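Side-chain contacts in fructose-1,6-bisphosphatase/inositol-1-monophosphatase (Thermotoga maritima, PDB 2P3N), which dephosphorylates fructose 1,6-bisphosphate, both isomers of inositol-1-phosphate and several other phosphate esters, using magnesium as cofactor and assembling as a homotetramer: residues Leu4-Ser7 and Ile8-Arg12; Thr84-Val88 and His89-Asn93; Ala204-Ile207 and Ile208-Ala212; Ile232-Gly236 and Leu237-Glu241. All coordinates share one frame; numbering follows the deposited sequence.

The four contacts follow one another along the chain in series. Interaction 1 lies on helix 2-21, against the seven-stranded sheet, and interaction 2 forms the end of helix 84-89 and the loop leading to strand 95-102 of that sheet; their centres are about 22 Å apart. Interaction 3, on helix 199-211, sits between the seven-stranded and five-stranded sheets. It touches interaction 4, about 14 Å away between centres, where Val209 packs on Phe233. Interaction 4 joins strand 230-234 to helix 239-253, about 30 Å from interaction 1 between centres. Interactions 1 to 3 lie near the magnesium-bearing side of the fold, interaction 4 away from it; interactions 1 and 2 also meet other subunits.

Interaction 1: Leu4-Ser7 and Ile8-Arg12; sequences LDFS and IKLLR
Ile8, Lys9, Leu10 and Leu11 each give their backbone N-H to the carbonyl four residues earlier, an unbroken alpha-helical ladder in which Ile8 N is 2.9 Å from Leu4 O. One turn of helix 2-21 thus sets three i to i+4 pairs on successive flanks. On one, the extended Lys9 chain runs back over the backbone, with CG 3.1 Å from Asp5 O, and its NZ forms a salt bridge to Asp5 OD1 at 3.0 Å. The ammonium meets the syn side of the carboxylate, 19° out of its plane. Phe6 and Leu10 lie side by side: Leu10 CG sits over one face of the ring and CD1 is 3.7 Å from Phe6 CE2, while Phe57 meets the same ring edge-to-face. Leu4 CG touches Ile8 CD1 at 3.9 Å, and both residues pack on Tyr121 of strand 118-123. Arg134 of a second subunit completes the polar flank, its carbonyl taking a bond from Lys9 NZ and its N-H giving one to Asp5 OD2. A methionine in place of Lys9 would probably leave Asp5 without its intrahelical counter-charge and the Arg134 carbonyl of the second subunit without its donor. The ion pair therefore presents a donor and an acceptor, already fixed against each other, to the subunit interface.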
loop_
_atom_site.group_PDB
_atom_site.type_symbol
_atom_site.label_atom_id
_atom_site.label_comp_id
_atom_site.label_asym_id
_atom_site.label_seq_id
_atom_site.Cartn_x
_atom_site.Cartn_y
_atom_site.Cartn_z
ATOM N N LEU A 4 22.283 6.911 -6.756
ATOM C CA LEU A 4 21.131 6.014 -6.829
ATOM C C LEU A 4 20.171 6.231 -5.662
ATOM O O LEU A 4 18.977 6.412 -5.865
ATOM C CB LEU A 4 21.587 4.554 -6.840
ATOM C CG LEU A 4 20.473 3.508 -6.829
ATOM C CD1 LEU A 4 19.755 3.480 -8.181
ATOM C CD2 LEU A 4 21.076 2.151 -6.523
ATOM N N ASP A 5 20.708 6.220 -4.445
ATOM C CA ASP A 5 19.919 6.392 -3.229
ATOM C C ASP A 5 19.187 7.738 -3.208
ATOM O O ASP A 5 18.027 7.837 -2.779
ATOM C CB ASP A 5 20.842 6.281 -2.011
ATOM C CG ASP A 5 20.079 6.114 -0.710
ATOM O OD1 ASP A 5 20.348 6.866 0.259
ATOM O OD2 ASP A 5 19.216 5.219 -0.662
ATOM N N PHE A 6 19.897 8.769 -3.658
ATOM C CA PHE A 6 19.396 10.136 -3.739
ATOM C C PHE A 6 18.198 10.173 -4.675
ATOM O O PHE A 6 17.184 10.799 -4.391
ATOM C CB PHE A 6 20.512 11.034 -4.290
ATOM C CG PHE A 6 20.046 12.372 -4.789
ATOM C CD1 PHE A 6 19.942 13.457 -3.927
ATOM C CD2 PHE A 6 19.722 12.552 -6.132
ATOM C CE1 PHE A 6 19.521 14.713 -4.400
ATOM C CE2 PHE A 6 19.298 13.799 -6.620
ATOM C CZ PHE A 6 19.197 14.880 -5.754
ATOM N N SER A 7 18.344 9.492 -5.802
ATOM C CA SER A 7 17.318 9.424 -6.824
ATOM C C SER A 7 16.077 8.694 -6.337
ATOM O O SER A 7 14.952 9.130 -6.567
ATOM C CB SER A 7 17.885 8.718 -8.057
ATOM O OG SER A 7 19.020 9.415 -8.551
ATOM N N ILE A 8 16.289 7.566 -5.675
ATOM C CA ILE A 8 15.188 6.779 -5.147
ATOM C C ILE A 8 14.385 7.595 -4.143
ATOM O O ILE A 8 13.158 7.699 -4.263
ATOM C CB ILE A 8 15.706 5.510 -4.460
ATOM C CG1 ILE A 8 16.329 4.587 -5.512
ATOM C CG2 ILE A 8 14.572 4.802 -3.723
ATOM C CD1 ILE A 8 17.114 3.420 -4.932
ATOM N N LYS A 9 15.069 8.181 -3.166
ATOM C CA LYS A 9 14.389 8.965 -2.150
ATOM C C LYS A 9 13.727 10.225 -2.684
ATOM O O LYS A 9 12.713 10.661 -2.159
ATOM C CB LYS A 9 15.373 9.317 -1.042
ATOM C CG LYS A 9 15.991 8.075 -0.449
ATOM C CD LYS A 9 16.840 8.360 0.764
ATOM C CE LYS A 9 17.314 7.053 1.348
ATOM N NZ LYS A 9 18.323 7.248 2.408
ATOM N N LEU A 10 14.300 10.798 -3.734
ATOM C CA LEU A 10 13.775 12.019 -4.342
ATOM C C LEU A 10 12.490 11.713 -5.081
ATOM O O LEU A 10 11.489 12.399 -4.914
ATOM C CB LEU A 10 14.772 12.589 -5.350
ATOM C CG LEU A 10 15.099 14.079 -5.413
ATOM C CD1 LEU A 10 15.688 14.341 -6.790
ATOM C CD2 LEU A 10 13.879 14.953 -5.186
ATOM N N LEU A 11 12.518 10.690 -5.921
ATOM C CA LEU A 11 11.323 10.347 -6.669
ATOM C C LEU A 11 10.231 9.825 -5.752
ATOM O O LEU A 11 9.052 9.996 -6.037
ATOM C CB LEU A 11 11.635 9.310 -7.752
ATOM C CG LEU A 11 12.611 9.709 -8.864
ATOM C CD1 LEU A 11 12.064 9.186 -10.165
ATOM C CD2 LEU A 11 12.802 11.213 -8.932
ATOM N N ARG A 12 10.628 9.191 -4.653
ATOM C CA ARG A 12 9.655 8.664 -3.715
ATOM C C ARG A 12 8.970 9.791 -2.971
ATOM O O ARG A 12 7.793 9.692 -2.640
ATOM C CB ARG A 12 10.314 7.691 -2.739
ATOM C CG ARG A 12 10.382 6.267 -3.276
ATOM C CD ARG A 12 11.139 5.320 -2.371
ATOM N NE ARG A 12 11.028 3.951 -2.861
ATOM C CZ ARG A 12 11.597 2.892 -2.290
ATOM N NH1 ARG A 12 12.333 3.032 -1.195
ATOM N NH2 ARG A 12 11.421 1.683 -2.812
#

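Interaction 2: Thr84-Val88 and His89-Asn93; sequences TINFV and HGLPN
Asn86 and Leu91 meet across the end of helix 84-89, their side chains set obliquely, with Leu91 CB 3.8 Å from Asn86 CG. On its other flank Asn86 runs alongside Asn93, pointing the same way, though the two amide planes are turned 68° apart. The Asn86 amide is brought here because CG stands anti to its own carbonyl carbon (chi1 -85°), and that CG lies 3.7 Å from Asn93 O. An alanine at Asn86 would take this amide away, and would probably open a gap between Leu91 and Asn93. His89 lies obliquely to Val88, its CD2 coming 3.9 Å from Val88 CG1 and 3.4 Å from Ile85 O, while its NE2 is hydrogen-bonded to Arg169 of the fourth subunit. In the backbone the helix closes. His89 N keeps a regular bond to Ile85 O, but Asn86 O takes two: Gly90 N at 2.8 Å, almost straight on, and Leu91 N at 3.0 Å, from above the carbonyl plane. Gly90, with phi 102°, is the glycine that turns the chain out of the helix; a CB there would be jammed against the preceding carbonyl. The helix starts at Thr84, a probable substrate-binding residue by similarity. Asn86 thus contributes twice to the exit: its carbonyl satisfies two terminal N-H groups, and its side chain fills the bend that follows.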
loop_
_atom_site.group_PDB
_atom_site.type_symbol
_atom_site.label_atom_id
_atom_site.label_comp_id
_atom_site.label_asym_id
_atom_site.label_seq_id
_atom_site.Cartn_x
_atom_site.Cartn_y
_atom_site.Cartn_z
ATOM N N THR A 84 1.186 11.459 -18.351
ATOM C CA THR A 84 0.375 12.590 -17.919
ATOM C C THR A 84 -1.121 12.410 -18.193
ATOM O O THR A 84 -1.967 12.911 -17.435
ATOM C CB THR A 84 0.869 13.896 -18.581
ATOM O OG1 THR A 84 2.270 14.064 -18.314
ATOM C CG2 THR A 84 0.108 15.091 -18.031
ATOM N N ILE A 85 -1.453 11.690 -19.264
ATOM C CA ILE A 85 -2.855 11.454 -19.606
ATOM C C ILE A 85 -3.478 10.583 -18.527
ATOM O O ILE A 85 -4.535 10.902 -17.991
ATOM C CB ILE A 85 -2.982 10.756 -20.979
ATOM C CG1 ILE A 85 -2.572 11.732 -22.085
ATOM C CG2 ILE A 85 -4.401 10.241 -21.182
ATOM C CD1 ILE A 85 -2.505 11.124 -23.466
ATOM N N ASN A 86 -2.811 9.477 -18.217
ATOM C CA ASN A 86 -3.280 8.569 -17.183
ATOM C C ASN A 86 -3.432 9.358 -15.894
ATOM O O ASN A 86 -4.483 9.332 -15.246
ATOM C CB ASN A 86 -2.256 7.461 -16.964
ATOM C CG ASN A 86 -2.426 6.315 -17.918
ATOM O OD1 ASN A 86 -1.617 5.391 -17.936
ATOM N ND2 ASN A 86 -3.486 6.357 -18.716
ATOM N N PHE A 87 -2.355 10.058 -15.540
ATOM C CA PHE A 87 -2.295 10.882 -14.340
ATOM C C PHE A 87 -3.531 11.778 -14.207
ATOM O O PHE A 87 -4.106 11.914 -13.127
ATOM C CB PHE A 87 -1.029 11.752 -14.377
ATOM C CG PHE A 87 -0.911 12.677 -13.206
ATOM C CD1 PHE A 87 -0.566 12.186 -11.949
ATOM C CD2 PHE A 87 -1.241 14.023 -13.336
ATOM C CE1 PHE A 87 -0.557 13.018 -10.838
ATOM C CE2 PHE A 87 -1.237 14.865 -12.236
ATOM C CZ PHE A 87 -0.896 14.361 -10.980
ATOM N N VAL A 88 -3.924 12.388 -15.320
ATOM C CA VAL A 88 -5.081 13.277 -15.361
ATOM C C VAL A 88 -6.410 12.548 -15.206
ATOM O O VAL A 88 -7.300 13.026 -14.514
ATOM C CB VAL A 88 -5.098 14.091 -16.691
ATOM C CG1 VAL A 88 -6.466 14.715 -16.924
ATOM C CG2 VAL A 88 -4.039 15.181 -16.634
ATOM N N HIS A 89 -6.548 11.390 -15.831
ATOM C CA HIS A 89 -7.807 10.667 -15.748
ATOM C C HIS A 89 -7.962 9.849 -14.489
ATOM O O HIS A 89 -9.066 9.406 -14.161
ATOM C CB HIS A 89 -7.999 9.789 -16.983
ATOM C CG HIS A 89 -8.371 10.568 -18.209
ATOM N ND1 HIS A 89 -9.525 10.330 -18.919
ATOM C CD2 HIS A 89 -7.752 11.597 -18.832
ATOM C CE1 HIS A 89 -9.603 11.179 -19.926
ATOM N NE2 HIS A 89 -8.538 11.959 -19.897
ATOM N N GLY A 90 -6.855 9.651 -13.777
ATOM C CA GLY A 90 -6.923 8.903 -12.539
ATOM C C GLY A 90 -6.445 7.476 -12.625
ATOM O O GLY A 90 -6.658 6.708 -11.689
ATOM N N LEU A 91 -5.824 7.102 -13.740
ATOM C CA LEU A 91 -5.294 5.751 -13.873
ATOM C C LEU A 91 -3.959 5.686 -13.156
ATOM O O LEU A 91 -3.156 6.620 -13.229
ATOM C CB LEU A 91 -5.102 5.374 -15.331
ATOM C CG LEU A 91 -6.409 5.034 -16.037
ATOM C CD1 LEU A 91 -6.186 4.957 -17.545
ATOM C CD2 LEU A 91 -6.936 3.728 -15.480
ATOM N N PRO A 92 -3.701 4.576 -12.449
ATOM C CA PRO A 92 -2.448 4.388 -11.702
ATOM C C PRO A 92 -1.151 4.216 -12.491
ATOM O O PRO A 92 -0.065 4.304 -11.910
ATOM C CB PRO A 92 -2.756 3.179 -10.818
ATOM C CG PRO A 92 -3.774 2.409 -11.634
ATOM C CD PRO A 92 -4.666 3.496 -12.159
ATOM N N ASN A 93 -1.246 3.998 -13.802
ATOM C CA ASN A 93 -0.035 3.800 -14.606
ATOM C C ASN A 93 0.706 5.052 -15.055
ATOM O O ASN A 93 0.723 5.403 -16.235
ATOM C CB ASN A 93 -0.318 2.910 -15.825
ATOM C CG ASN A 93 -0.594 1.471 -15.437
ATOM O OD1 ASN A 93 -1.687 1.137 -14.979
ATOM N ND2 ASN A 93 0.399 0.617 -15.601
#

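Interaction 3: Ala204-Ile207 and Ile208-Ala212; sequences AGLI and IVKEA
Leu206 and Lys210 meet closely across this turn of helix 199-211, Leu206 CD2 lying 3.3 Å from Lys210 CE, closer than usual van der Waals contact. The lysine chain is extended at chi2 but bends at chi3 (-66°), which swings CE and NZ back over the leucine methyl; beyond it, Glu223 is a long, weak ion-pair partner of NZ. Beside them Ile207 and Glu211 run in the same direction, with CG1 of Ile207 3.7 Å from CG of Glu211. A bend at chi2 then turns the Glu211 carboxylate aside, where its two oxygens accept from the backbone N-H groups of Gly125 and Gly127. Ile208 CD1 lies 3.4 Å from Ala204 O. In the backbone, Glu211 N bonds to Ile207 O at 2.9 Å and Lys210 N to Leu206 O at 3.3 Å, whereas the bond from Ile208 N to Ala204 O is weak, next to a kink in the helix. Further out, Leu206 and Val209 pack on strands 215-217 and 230-234, while Ile207 and Ile208 face strand 105-113. The helix therefore presents apolar side chains to both sheets, and the Glu211 carboxylate ties its end to the backbone where strand 118-123 turns into strand 127-130.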
loop_
_atom_site.group_PDB
_atom_site.type_symbol
_atom_site.label_atom_id
_atom_site.label_comp_id
_atom_site.label_asym_id
_atom_site.label_seq_id
_atom_site.Cartn_x
_atom_site.Cartn_y
_atom_site.Cartn_z
ATOM N N ALA A 204 16.008 5.842 -18.408
ATOM C CA ALA A 204 16.023 5.048 -17.191
ATOM C C ALA A 204 15.632 3.622 -17.495
ATOM O O ALA A 204 16.247 2.688 -16.996
ATOM C CB ALA A 204 15.082 5.644 -16.167
ATOM N N GLY A 205 14.610 3.454 -18.326
ATOM C CA GLY A 205 14.157 2.118 -18.671
ATOM C C GLY A 205 15.178 1.338 -19.475
ATOM O O GLY A 205 15.086 0.118 -19.607
ATOM N N LEU A 206 16.165 2.044 -20.006
ATOM C CA LEU A 206 17.193 1.409 -20.805
ATOM C C LEU A 206 18.218 0.644 -19.968
ATOM O O LEU A 206 18.491 -0.525 -20.243
ATOM C CB LEU A 206 17.894 2.451 -21.668
ATOM C CG LEU A 206 18.924 1.872 -22.632
ATOM C CD1 LEU A 206 18.758 2.504 -24.001
ATOM C CD2 LEU A 206 20.317 2.101 -22.080
ATOM N N ILE A 207 18.783 1.287 -18.950
ATOM C CA ILE A 207 19.770 0.614 -18.121
ATOM C C ILE A 207 19.121 -0.448 -17.242
ATOM O O ILE A 207 19.754 -1.438 -16.879
ATOM C CB ILE A 207 20.556 1.620 -17.231
ATOM C CG1 ILE A 207 21.640 0.872 -16.443
ATOM C CG2 ILE A 207 19.614 2.362 -16.293
ATOM C CD1 ILE A 207 22.670 1.765 -15.773
ATOM N N ILE A 208 17.850 -0.246 -16.912
ATOM C CA ILE A 208 17.118 -1.191 -16.078
ATOM C C ILE A 208 16.848 -2.498 -16.814
ATOM O O ILE A 208 16.871 -3.567 -16.207
ATOM C CB ILE A 208 15.778 -0.595 -15.597
ATOM C CG1 ILE A 208 16.045 0.491 -14.556
ATOM C CG2 ILE A 208 14.890 -1.692 -15.022
ATOM C CD1 ILE A 208 14.843 1.348 -14.251
ATOM N N VAL A 209 16.590 -2.417 -18.116
ATOM C CA VAL A 209 16.337 -3.620 -18.902
ATOM C C VAL A 209 17.625 -4.410 -19.139
ATOM O O VAL A 209 17.651 -5.621 -18.996
ATOM C CB VAL A 209 15.719 -3.282 -20.263
ATOM C CG1 VAL A 209 15.511 -4.556 -21.055
ATOM C CG2 VAL A 209 14.401 -2.564 -20.072
ATOM N N LYS A 210 18.694 -3.714 -19.492
ATOM C CA LYS A 210 19.967 -4.364 -19.751
ATOM C C LYS A 210 20.617 -4.905 -18.479
ATOM O O LYS A 210 21.205 -5.988 -18.501
ATOM C CB LYS A 210 20.908 -3.393 -20.473
ATOM C CG LYS A 210 20.325 -2.857 -21.782
ATOM C CD LYS A 210 21.352 -2.140 -22.651
ATOM C CE LYS A 210 21.869 -0.865 -22.005
ATOM N NZ LYS A 210 22.794 -0.125 -22.915
ATOM N N GLU A 211 20.522 -4.164 -17.376
ATOM C CA GLU A 211 21.094 -4.628 -16.110
ATOM C C GLU A 211 20.302 -5.825 -15.593
ATOM O O GLU A 211 20.776 -6.589 -14.757
ATOM C CB GLU A 211 21.083 -3.513 -15.066
ATOM C CG GLU A 211 22.244 -2.560 -15.199
ATOM C CD GLU A 211 23.573 -3.210 -14.853
ATOM O OE1 GLU A 211 24.540 -3.021 -15.618
ATOM O OE2 GLU A 211 23.660 -3.898 -13.815
ATOM N N ALA A 212 19.084 -5.976 -16.103
ATOM C CA ALA A 212 18.218 -7.092 -15.739
ATOM C C ALA A 212 18.380 -8.165 -16.804
ATOM O O ALA A 212 17.491 -9.003 -16.981
ATOM C CB ALA A 212 16.764 -6.648 -15.680
#

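Interaction 4: Ile232-Gly236 and Leu237-Glu241; sequences IFSNG and LIHDE
The His239 imidazole lies obliquely against strand 230-234, spanning two residues on one side of it. Ser234 CB is 3.4 Å from His239 ND1, and at the far end of the ring Ile232 CG2 is 3.6 Å from NE2. Ile232 O lies 3.5 Å from His239 CE1, between those two touches. With chi1 near -155° the ring swings away from the start of helix 239-253 and back over the strand, where Met215 and Thr217 of the neighbouring strand also touch it. Both ring nitrogens are buried here with no polar partner in the model, so the ring is probably held mainly by packing. The second flat group, the Asn235 amide, crosses Leu237 and Ile238 at about a right angle. Its OD1 accepts from Leu237 N at 2.8 Å, an Asx turn, and more weakly from Ile238 N, though the placing of OD1 is doubtful because it comes too near Ile238 CD1. ND2 bonds to Ser138 OG. Gly236, with phi 75°, carries the chain round between Asn235 and Leu237, and Ile238 holds the N-cap position. This tight strand-to-helix connection, with the first residue of the helix, His239, pressed on the strand, belongs to the alternating alpha-beta-alpha-beta-alpha sandwich of the inositol monophosphatase family: the five-stranded sheet is one beta layer and helix 239-253 packs on it.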
loop_
_atom_site.group_PDB
_atom_site.type_symbol
_atom_site.label_atom_id
_atom_site.label_comp_id
_atom_site.label_asym_id
_atom_site.label_seq_id
_atom_site.Cartn_x
_atom_site.Cartn_y
_atom_site.Cartn_z
ATOM N N ILE A 232 13.200 -1.024 -28.808
ATOM C CA ILE A 232 12.707 -2.378 -28.644
ATOM C C ILE A 232 13.322 -2.967 -27.384
ATOM O O ILE A 232 14.527 -3.233 -27.341
ATOM C CB ILE A 232 13.085 -3.278 -29.855
ATOM C CG1 ILE A 232 12.508 -2.685 -31.148
ATOM C CG2 ILE A 232 12.553 -4.704 -29.639
ATOM C CD1 ILE A 232 12.862 -3.459 -32.404
ATOM N N PHE A 233 12.494 -3.142 -26.355
ATOM C CA PHE A 233 12.939 -3.730 -25.090
ATOM C C PHE A 233 12.480 -5.184 -25.072
ATOM O O PHE A 233 11.327 -5.484 -25.403
ATOM C CB PHE A 233 12.331 -2.997 -23.889
ATOM C CG PHE A 233 12.690 -1.536 -23.812
ATOM C CD1 PHE A 233 11.983 -0.593 -24.550
ATOM C CD2 PHE A 233 13.733 -1.105 -22.995
ATOM C CE1 PHE A 233 12.309 0.757 -24.469
ATOM C CE2 PHE A 233 14.067 0.244 -22.912
ATOM C CZ PHE A 233 13.354 1.176 -23.649
ATOM N N SER A 234 13.368 -6.091 -24.680
ATOM C CA SER A 234 13.000 -7.497 -24.663
ATOM C C SER A 234 13.837 -8.314 -23.681
ATOM O O SER A 234 14.853 -7.845 -23.174
ATOM C CB SER A 234 13.159 -8.070 -26.079
ATOM O OG SER A 234 12.251 -9.131 -26.334
ATOM N N ASN A 235 13.395 -9.538 -23.411
ATOM C CA ASN A 235 14.120 -10.439 -22.522
ATOM C C ASN A 235 15.355 -10.998 -23.229
ATOM O O ASN A 235 16.113 -11.777 -22.647
ATOM C CB ASN A 235 13.226 -11.604 -22.083
ATOM C CG ASN A 235 12.482 -12.241 -23.242
ATOM O OD1 ASN A 235 12.932 -12.190 -24.388
ATOM N ND2 ASN A 235 11.341 -12.863 -22.945
ATOM N N GLY A 236 15.548 -10.598 -24.487
ATOM C CA GLY A 236 16.684 -11.080 -25.252
ATOM C C GLY A 236 16.492 -12.515 -25.713
ATOM O O GLY A 236 17.455 -13.181 -26.074
ATOM N N LEU A 237 15.251 -12.993 -25.694
ATOM C CA LEU A 237 14.927 -14.356 -26.118
ATOM C C LEU A 237 14.183 -14.347 -27.449
ATOM O O LEU A 237 14.567 -15.052 -28.384
ATOM C CB LEU A 237 14.067 -15.063 -25.063
ATOM C CG LEU A 237 14.787 -15.734 -23.894
ATOM C CD1 LEU A 237 15.565 -16.914 -24.415
ATOM C CD2 LEU A 237 15.717 -14.752 -23.194
ATOM N N ILE A 238 13.117 -13.549 -27.526
ATOM C CA ILE A 238 12.312 -13.442 -28.743
ATOM C C ILE A 238 12.534 -12.094 -29.418
ATOM O O ILE A 238 11.683 -11.613 -30.175
ATOM C CB ILE A 238 10.804 -13.591 -28.440
ATOM C CG1 ILE A 238 10.280 -12.354 -27.699
ATOM C CG2 ILE A 238 10.567 -14.846 -27.640
ATOM C CD1 ILE A 238 11.037 -11.994 -26.433
ATOM N N HIS A 239 13.690 -11.495 -29.158
ATOM C CA HIS A 239 13.993 -10.197 -29.731
ATOM C C HIS A 239 13.756 -10.129 -31.247
ATOM O O HIS A 239 12.868 -9.405 -31.711
ATOM C CB HIS A 239 15.434 -9.797 -29.417
ATOM C CG HIS A 239 15.646 -8.315 -29.417
ATOM N ND1 HIS A 239 15.712 -7.573 -28.256
ATOM C CD2 HIS A 239 15.726 -7.427 -30.436
ATOM C CE1 HIS A 239 15.821 -6.293 -28.562
ATOM N NE2 HIS A 239 15.832 -6.177 -29.879
ATOM N N ASP A 240 14.539 -10.892 -32.011
ATOM C CA ASP A 240 14.431 -10.908 -33.471
ATOM C C ASP A 240 13.014 -11.187 -33.943
ATOM O O ASP A 240 12.570 -10.635 -34.950
ATOM C CB ASP A 240 15.399 -11.937 -34.053
ATOM C CG ASP A 240 16.834 -11.687 -33.617
ATOM O OD1 ASP A 240 17.292 -10.524 -33.715
ATOM O OD2 ASP A 240 17.502 -12.647 -33.176
ATOM N N GLU A 241 12.302 -12.033 -33.207
ATOM C CA GLU A 241 10.923 -12.349 -33.555
ATOM C C GLU A 241 10.124 -11.042 -33.607
ATOM O O GLU A 241 9.172 -10.907 -34.389
ATOM C CB GLU A 241 10.326 -13.314 -32.520
ATOM C CG GLU A 241 10.253 -14.774 -32.982
ATOM C CD GLU A 241 10.415 -15.790 -31.843
ATOM O OE1 GLU A 241 11.565 -16.023 -31.398
ATOM O OE2 GLU A 241 9.391 -16.355 -31.392
#